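Local coordinates for protein aac(6')-Ii (Enterococcus faecium, PDB 1N71) that probably transfers the acetyl group of acetyl-coenzyme A to the 6'-amino group of aminoglycoside antibiotics, as a resistance enzyme of the GNAT superfamily, at residues Met1-Glu5 with Arg90-Tyr94; Ile68-Leu73 with Arg102-Tyr108. All coordinates share one frame; numbering follows the deposited sequence.

Interaction 1: Met1-Glu5 with Arg90-Tyr94; sequences MIISE and RLVNY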
loop_
_atom_site.group_PDB
_atom_site.type_symbol
_atom_site.label_atom_id
_atom_site.label_comp_id
_atom_site.label_asym_id
_atom_site.label_seq_id
_atom_site.Cartn_x
_atom_site.Cartn_y
_atom_site.Cartn_z
ATOM N N MET A 1 -17.441 -22.246 17.919
ATOM C CA MET A 1 -17.711 -21.835 16.512
ATOM C C MET A 1 -16.530 -22.194 15.616
ATOM O O MET A 1 -15.452 -22.522 16.110
ATOM C CB MET A 1 -18.006 -20.334 16.460
ATOM C CG MET A 1 -16.962 -19.464 17.124
ATOM S SD MET A 1 -15.545 -19.204 16.069
ATOM C CE MET A 1 -15.989 -17.669 15.337
ATOM N N ILE A 2 -16.724 -22.133 14.301
ATOM C CA ILE A 2 -15.654 -22.506 13.386
ATOM C C ILE A 2 -15.142 -21.439 12.422
ATOM O O ILE A 2 -15.879 -20.552 11.989
ATOM C CB ILE A 2 -16.057 -23.738 12.547
ATOM C CG1 ILE A 2 -17.166 -23.366 11.565
ATOM C CG2 ILE A 2 -16.540 -24.856 13.466
ATOM C CD1 ILE A 2 -17.524 -24.484 10.603
ATOM N N ILE A 3 -13.859 -21.556 12.092
ATOM C CA ILE A 3 -13.190 -20.650 11.167
ATOM C C ILE A 3 -12.962 -21.419 9.868
ATOM O O ILE A 3 -12.287 -22.450 9.866
ATOM C CB ILE A 3 -11.815 -20.213 11.709
ATOM C CG1 ILE A 3 -11.969 -19.583 13.093
ATOM C CG2 ILE A 3 -11.160 -19.243 10.741
ATOM C CD1 ILE A 3 -12.790 -18.327 13.113
ATOM N N SER A 4 -13.521 -20.930 8.767
ATOM C CA SER A 4 -13.351 -21.606 7.487
ATOM C C SER A 4 -13.406 -20.614 6.335
ATOM O O SER A 4 -13.665 -19.429 6.540
ATOM C CB SER A 4 -14.446 -22.656 7.298
ATOM O OG SER A 4 -15.713 -22.034 7.152
ATOM N N GLU A 5 -13.160 -21.100 5.121
ATOM C CA GLU A 5 -13.201 -20.234 3.951
ATOM C C GLU A 5 -14.627 -19.730 3.793
ATOM O O GLU A 5 -15.587 -20.484 3.953
ATOM C CB GLU A 5 -12.766 -20.991 2.690
ATOM C CG GLU A 5 -11.374 -21.604 2.791
ATOM C CD GLU A 5 -10.862 -22.144 1.466
ATOM O OE1 GLU A 5 -11.661 -22.732 0.703
ATOM O OE2 GLU A 5 -9.652 -21.993 1.196
ATOM N N ARG A 90 -7.497 -16.630 15.620
ATOM C CA ARG A 90 -7.835 -17.766 14.777
ATOM C C ARG A 90 -8.016 -17.355 13.317
ATOM O O ARG A 90 -7.644 -18.098 12.406
ATOM C CB ARG A 90 -9.086 -18.445 15.338
ATOM C CG ARG A 90 -8.854 -18.942 16.763
ATOM C CD ARG A 90 -10.138 -19.382 17.428
ATOM N NE ARG A 90 -10.722 -20.527 16.751
ATOM C CZ ARG A 90 -11.911 -21.038 17.047
ATOM N NH1 ARG A 90 -12.641 -20.494 18.012
ATOM N NH2 ARG A 90 -12.362 -22.094 16.382
ATOM N N LEU A 91 -8.570 -16.168 13.086
ATOM C CA LEU A 91 -8.755 -15.686 11.719
ATOM C C LEU A 91 -7.408 -15.384 11.065
ATOM O O LEU A 91 -7.172 -15.742 9.912
ATOM C CB LEU A 91 -9.619 -14.414 11.696
ATOM C CG LEU A 91 -11.122 -14.576 11.940
ATOM C CD1 LEU A 91 -11.789 -13.202 11.996
ATOM C CD2 LEU A 91 -11.730 -15.426 10.834
ATOM N N VAL A 92 -6.523 -14.721 11.798
ATOM C CA VAL A 92 -5.213 -14.392 11.252
ATOM C C VAL A 92 -4.413 -15.653 10.948
ATOM O O VAL A 92 -3.816 -15.771 9.883
ATOM C CB VAL A 92 -4.431 -13.489 12.211
ATOM C CG1 VAL A 92 -2.991 -13.336 11.741
ATOM C CG2 VAL A 92 -5.109 -12.127 12.275
ATOM N N ASN A 93 -4.412 -16.604 11.875
ATOM C CA ASN A 93 -3.679 -17.843 11.657
ATOM C C ASN A 93 -4.228 -18.628 10.471
ATOM O O ASN A 93 -3.464 -19.251 9.728
ATOM C CB ASN A 93 -3.700 -18.707 12.922
ATOM C CG ASN A 93 -2.852 -18.120 14.036
ATOM O OD1 ASN A 93 -1.764 -17.603 13.791
ATOM N ND2 ASN A 93 -3.339 -18.211 15.263
ATOM N N TYR A 94 -5.545 -18.597 10.280
ATOM C CA TYR A 94 -6.144 -19.314 9.161
ATOM C C TYR A 94 -5.761 -18.600 7.867
ATOM O O TYR A 94 -5.459 -19.230 6.859
ATOM C CB TYR A 94 -7.667 -19.371 9.311
ATOM C CG TYR A 94 -8.347 -20.374 8.403
ATOM C CD1 TYR A 94 -8.562 -20.094 7.057
ATOM C CD2 TYR A 94 -8.772 -21.608 8.894
ATOM C CE1 TYR A 94 -9.186 -21.018 6.219
ATOM C CE2 TYR A 94 -9.395 -22.539 8.064
ATOM C CZ TYR A 94 -9.599 -22.236 6.729
ATOM O OH TYR A 94 -10.220 -23.150 5.907
HETATM O O HOH W 1 -14.761 -21.989 19.429
HETATM O O HOH W 2 -12.706 -23.984 4.553
#

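Interaction 2: Ile68-Leu73 with Arg102-Tyr108; sequences ITGWEL and RGGITIY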
loop_
_atom_site.group_PDB
_atom_site.type_symbol
_atom_site.label_atom_id
_atom_site.label_comp_id
_atom_site.label_asym_id
_atom_site.label_seq_id
_atom_site.Cartn_x
_atom_site.Cartn_y
_atom_site.Cartn_z
ATOM N N ILE A 68 2.642 -13.359 -6.357
ATOM C CA ILE A 68 1.974 -14.310 -5.471
ATOM C C ILE A 68 2.674 -14.271 -4.111
ATOM O O ILE A 68 2.253 -14.921 -3.155
ATOM C CB ILE A 68 2.066 -15.759 -6.018
ATOM C CG1 ILE A 68 3.529 -16.218 -6.033
ATOM C CG2 ILE A 68 1.469 -15.827 -7.420
ATOM C CD1 ILE A 68 3.736 -17.654 -6.501
ATOM N N THR A 69 3.739 -13.480 -4.039
ATOM C CA THR A 69 4.565 -13.374 -2.841
ATOM C C THR A 69 4.110 -12.438 -1.724
ATOM O O THR A 69 4.182 -12.802 -0.552
ATOM C CB THR A 69 5.996 -12.963 -3.233
ATOM O OG1 THR A 69 5.940 -11.756 -4.002
ATOM C CG2 THR A 69 6.663 -14.059 -4.058
ATOM N N GLY A 70 3.670 -11.236 -2.080
ATOM C CA GLY A 70 3.255 -10.274 -1.071
ATOM C C GLY A 70 1.764 -9.989 -1.022
ATOM O O GLY A 70 1.181 -9.508 -1.993
ATOM N N TRP A 71 1.158 -10.269 0.128
ATOM C CA TRP A 71 -0.273 -10.066 0.320
ATOM C C TRP A 71 -0.593 -9.033 1.396
ATOM O O TRP A 71 0.101 -8.946 2.406
ATOM C CB TRP A 71 -0.931 -11.384 0.719
ATOM C CG TRP A 71 -0.843 -12.441 -0.330
ATOM C CD1 TRP A 71 0.288 -13.041 -0.803
ATOM C CD2 TRP A 71 -1.940 -13.038 -1.026
ATOM N NE1 TRP A 71 -0.039 -13.982 -1.756
ATOM C CE2 TRP A 71 -1.400 -14.000 -1.912
ATOM C CE3 TRP A 71 -3.328 -12.856 -0.988
ATOM C CZ2 TRP A 71 -2.203 -14.780 -2.753
ATOM C CZ3 TRP A 71 -4.130 -13.634 -1.826
ATOM C CH2 TRP A 71 -3.561 -14.585 -2.695
ATOM N N GLU A 72 -1.653 -8.264 1.170
ATOM C CA GLU A 72 -2.100 -7.268 2.135
ATOM C C GLU A 72 -3.305 -7.806 2.895
ATOM O O GLU A 72 -4.312 -8.184 2.286
ATOM C CB GLU A 72 -2.509 -5.964 1.441
ATOM C CG GLU A 72 -3.266 -5.019 2.379
ATOM C CD GLU A 72 -3.671 -3.706 1.726
ATOM O OE1 GLU A 72 -3.805 -3.659 0.487
ATOM O OE2 GLU A 72 -3.869 -2.717 2.461
ATOM N N LEU A 73 -3.197 -7.841 4.220
ATOM C CA LEU A 73 -4.282 -8.302 5.074
ATOM C C LEU A 73 -5.322 -7.184 5.089
ATOM O O LEU A 73 -5.038 -6.060 5.521
ATOM C CB LEU A 73 -3.756 -8.569 6.495
ATOM C CG LEU A 73 -4.718 -9.105 7.567
ATOM C CD1 LEU A 73 -3.911 -9.590 8.764
ATOM C CD2 LEU A 73 -5.709 -8.027 7.992
ATOM N N ARG A 102 -0.774 -20.669 -1.293
ATOM C CA ARG A 102 -0.798 -20.119 -2.642
ATOM C C ARG A 102 0.584 -19.637 -3.065
ATOM O O ARG A 102 0.729 -18.978 -4.086
ATOM C CB ARG A 102 -1.800 -18.963 -2.745
ATOM C CG ARG A 102 -3.227 -19.357 -2.386
ATOM C CD ARG A 102 -4.236 -18.361 -2.926
ATOM N NE ARG A 102 -5.597 -18.692 -2.511
ATOM C CZ ARG A 102 -6.687 -18.096 -2.982
ATOM N NH1 ARG A 102 -6.577 -17.136 -3.892
ATOM N NH2 ARG A 102 -7.886 -18.449 -2.534
ATOM N N GLY A 103 1.598 -19.967 -2.272
ATOM C CA GLY A 103 2.952 -19.552 -2.600
ATOM C C GLY A 103 3.331 -18.217 -1.979
ATOM O O GLY A 103 4.390 -17.664 -2.279
ATOM N N GLY A 104 2.459 -17.699 -1.116
ATOM C CA GLY A 104 2.722 -16.430 -0.458
ATOM C C GLY A 104 3.886 -16.495 0.513
ATOM O O GLY A 104 4.111 -17.517 1.164
ATOM N N ILE A 105 4.617 -15.389 0.620
ATOM C CA ILE A 105 5.779 -15.291 1.497
ATOM C C ILE A 105 5.530 -14.346 2.669
ATOM O O ILE A 105 5.892 -14.632 3.810
ATOM C CB ILE A 105 7.000 -14.720 0.736
ATOM C CG1 ILE A 105 7.304 -15.568 -0.499
ATOM C CG2 ILE A 105 8.194 -14.645 1.663
ATOM C CD1 ILE A 105 8.487 -15.062 -1.294
ATOM N N THR A 106 4.925 -13.206 2.377
ATOM C CA THR A 106 4.684 -12.220 3.417
ATOM C C THR A 106 3.315 -11.571 3.333
ATOM O O THR A 106 2.726 -11.439 2.260
ATOM C CB THR A 106 5.736 -11.098 3.362
ATOM O OG1 THR A 106 5.460 -10.132 4.387
ATOM C CG2 THR A 106 5.684 -10.395 2.024
ATOM N N ILE A 107 2.830 -11.158 4.494
ATOM C CA ILE A 107 1.551 -10.494 4.615
ATOM C C ILE A 107 1.851 -9.194 5.331
ATOM O O ILE A 107 2.570 -9.188 6.328
ATOM C CB ILE A 107 0.566 -11.320 5.473
ATOM C CG1 ILE A 107 0.229 -12.634 4.760
ATOM C CG2 ILE A 107 -0.708 -10.508 5.740
ATOM C CD1 ILE A 107 -0.715 -13.536 5.558
ATOM N N TYR A 108 1.325 -8.095 4.813
ATOM C CA TYR A 108 1.535 -6.802 5.442
ATOM C C TYR A 108 0.183 -6.125 5.584
ATOM O O TYR A 108 -0.793 -6.528 4.957
ATOM C CB TYR A 108 2.472 -5.927 4.606
ATOM C CG TYR A 108 1.859 -5.439 3.319
ATOM C CD1 TYR A 108 1.773 -6.272 2.199
ATOM C CD2 TYR A 108 1.353 -4.143 3.221
ATOM C CE1 TYR A 108 1.199 -5.822 1.016
ATOM C CE2 TYR A 108 0.774 -3.685 2.043
ATOM C CZ TYR A 108 0.703 -4.527 0.947
ATOM O OH TYR A 108 0.137 -4.071 -0.218
#

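Interaction 1: Met1-Glu5 with Arg90-Tyr94
Ile3 lies against Arg90, Leu91 and Tyr94 of the helix, and each of its branches has its own partner. Ile3 CG1 sits over one face of the Arg90 guanidinium and touches Arg90 CB at 3.8 Å. The methyl beyond it, Ile3 CD1, meets Leu91 CD2 at 3.8 Å, the leucine side chain standing nearly perpendicular to that of Ile3. Ile3 CG2, anti to its own backbone N, packs against CB and CG of Tyr94, whose side chain runs past it the other way.

At the amino end Arg90 bends at chi3 (64°) and brings its guanidinium back to the chain terminus. Arg90 NH2 gives a hydrogen bond to Met1 O at 3.1 Å, moderately bent at 146°. Arg90 NH1 passes Met1 SD at 3.7 Å and donates to a water that also accepts from Met1 N, so the terminal residue is held both directly and through solvent. At the other end the Tyr94 ring reaches along the strand toward Glu5: Tyr94 CE2 lies 3.4 Å from Ile3 O. A second water links Tyr94 OH to Glu5 N.

In this GNAT fold, helix 87-101, with coenzyme A-binding residues between Arg83 and Thr89 at its N-terminal end, lies on the sheet at 33° to strand 2-5. Tyr94 packs on Val48 of strand 46-52, the antiparallel neighbour of 2-5, and Leu91 on Ile60 of 55-66 and Leu76 of 70-78.

Interaction 2: Ile68-Leu73 with Arg102-Tyr108
Thr69 O receives two backbone donors from the opposite segment: Ile105 N at 2.9 Å, on a lone pair in the carbonyl plane, and Thr106 N at 3.0 Å, almost straight at 174°. From there the strands run parallel, through Trp71 N to Thr106 O, Tyr108 N to Trp71 O and Leu73 N to Tyr108 O.

Glu72 CB lies over a face of the Tyr108 ring, 4.0 Å from its centroid, a CH-pi contact; chi1 of 70° turns the ring in against Glu72 on the same face of the sheet. Trp71 and Ile107 share the other face, where Arg102 CD nears Trp71 CH2, ring and guanidinium almost perpendicular. Leu73 CB touches Ile107 CG2 at 3.7 Å.

Further out, Trp71 NE1 binds Ile68 O at 2.8 Å, tying the indole to the turn before its strand. Gly103 closes helix 87-101 in a Schellman motif, and Thr69 and Gly70 form a classic beta bulge opposite Tyr66.

In this beta-alpha-beta crossover of the GNAT fold, the ladder from the doubly gripped Thr69 O fixes the strand register, while side-chain polar ends bond outside the pair: Glu72 OE1 to Gln65, Thr106 OG1 to Lys173 O, Thr69 OG1 to Ala161 O of the second subunit.

Helix 87-101 ties the two contacts together: interaction 1 uses its early turns, while one segment of interaction 2 begins just past its end and the other lies on the strand before it. Their centres are 17 Å apart and their nearest atoms about 4 Å, without touching. Both reach the same mixed sheet, interaction 1 at the outermost strand within this chain and interaction 2 within it. Coenzyme A lies near each: the Arg90 side chain comes within about 7 Å of it and that of Leu73 within about 6 Å. Leu76, a coenzyme A-binding residue, links them further, its side chain being about 4 Å from those of both Leu91 and Leu73.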